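Glutathione S-transferase (Natrialba magadii ATCC 43099, PDB 6GZF) is a Xi-class glutathione transferase that probably reduces glutathionyl-hydroquinones to hydroquinones with glutathione. Local coordinates at the interface of chains A and B. Numbering follows the deposited sequence. Chains: chain A/B, Glutathione S-transferase.

The interface of chains A and B. Residues chain A 307, 309-310; chain B 201-204, 207.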
# COMPACT_ATOMS: atom_id res chain seq x y z
N HIS A 307 5.46 11.23 -5.25
CA HIS A 307 6.77 11.58 -4.70
C HIS A 307 7.81 10.50 -4.97
O HIS A 307 8.94 10.58 -4.47
CB HIS A 307 6.66 11.86 -3.20
CG HIS A 307 5.87 13.09 -2.89
ND1 HIS A 307 6.35 14.36 -3.12
CD2 HIS A 307 4.62 13.25 -2.37
CE1 HIS A 307 5.44 15.25 -2.75
NE2 HIS A 307 4.38 14.60 -2.30
N ILE A 309 8.61 7.66 -3.99
CA ILE A 309 9.32 7.05 -2.87
C ILE A 309 9.26 5.53 -2.96
O ILE A 309 8.18 4.94 -3.00
CB ILE A 309 8.73 7.50 -1.52
CG1 ILE A 309 8.96 8.99 -1.31
CG2 ILE A 309 9.35 6.70 -0.38
CD1 ILE A 309 10.42 9.40 -1.38
N VAL A 310 10.43 4.90 -2.98
CA VAL A 310 10.50 3.44 -3.00
C VAL A 310 10.20 2.88 -1.62
O VAL A 310 11.00 3.03 -0.69
CB VAL A 310 11.89 2.94 -3.46
CG1 VAL A 310 11.95 1.43 -3.40
CG2 VAL A 310 12.18 3.44 -4.87
N ALA B 201 6.24 11.70 3.51
CA ALA B 201 7.64 11.87 3.17
C ALA B 201 7.81 12.20 1.70
O ALA B 201 7.17 11.60 0.84
CB ALA B 201 8.43 10.61 3.53
N THR B 202 8.68 13.17 1.41
CA THR B 202 8.95 13.57 0.04
C THR B 202 10.35 13.14 -0.40
O THR B 202 10.69 13.21 -1.58
CB THR B 202 8.81 15.09 -0.14
OG1 THR B 202 9.68 15.76 0.78
CG2 THR B 202 7.38 15.53 0.11
N GLU B 203 11.16 12.71 0.57
CA GLU B 203 12.51 12.26 0.28
C GLU B 203 12.71 10.83 0.78
O GLU B 203 12.10 10.41 1.77
CB GLU B 203 13.54 13.20 0.91
CG GLU B 203 13.27 14.68 0.67
CD GLU B 203 13.35 15.07 -0.80
OE1 GLU B 203 14.00 14.34 -1.58
OE2 GLU B 203 12.76 16.10 -1.17
N GLN B 204 13.57 10.08 0.09
CA GLN B 204 13.77 8.66 0.37
C GLN B 204 14.39 8.41 1.75
O GLN B 204 13.99 7.48 2.45
CB GLN B 204 14.66 8.03 -0.71
CG GLN B 204 14.86 6.53 -0.56
CD GLN B 204 13.59 5.75 -0.81
OE1 GLN B 204 12.87 6.01 -1.78
NE2 GLN B 204 13.30 4.79 0.05
N TYR B 207 11.99 8.71 4.85
CA TYR B 207 11.08 7.57 4.84
C TYR B 207 11.76 6.33 5.40
O TYR B 207 11.19 5.62 6.22
CB TYR B 207 10.58 7.29 3.42
CG TYR B 207 9.83 5.98 3.28
CD1 TYR B 207 8.49 5.89 3.60
CD2 TYR B 207 10.48 4.83 2.83
CE1 TYR B 207 7.80 4.69 3.48
CE2 TYR B 207 9.81 3.63 2.71
CZ TYR B 207 8.47 3.57 3.03
OH TYR B 207 7.80 2.37 2.91
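A:Ile309 lays its side chain across the backbone of B:Glu203 and B:Gln204 and the ring of B:Tyr207, burying 88 Å² against chain B. Its two branches divide the work. CG1 lies anti to the carbonyl carbon (chi1 -66°) and carries CD1 onto the peptide that joins B:Glu203 to B:Gln204, with A:Ile309 CD1 3.5 Å from B:Glu203 C. On the other branch, A:Ile309 CG2 sits over one face of the B:Tyr207 ring, offset toward its rim, 3.8 Å from B:Tyr207 CG. Next along the chain, A:Val310 meets chain B mainly through its backbone. The carboxamide of B:Gln204 grips both polar groups of that residue: A:Val310 N donates to B:Gln204 OE1 at 2.9 Å, and B:Gln204 NE2 donates to A:Val310 O at 3.0 Å. Both bonds use carbonyl lone pairs in plane, the second being nearly straight (167° at H). The paired bonds fix the rotation of the amide and align the chain A loop against chain B. A bend at chi2 (68°) turns the B:Gln204 carboxamide back to this backbone edge. At the other end, B:Thr202 and A:His307 lie side by side, and the CG2 methyl of B:Thr202 rests over the imidazole face, 3.5 Å from A:His307 CE1, as a CH-pi contact. The patch thus joins apolar packing to backbone recognition. On chain A it is formed by a loop beyond helix 290-299; on chain B, by the loop after helix 194-199 and the first turn of helix 204-224. Two-fold symmetry repeats it with the chains exchanged, in what is plausibly the dimer interface; the centre of the patch lies about 10 Å from B:Tyr196, the predicted proton donor/acceptor.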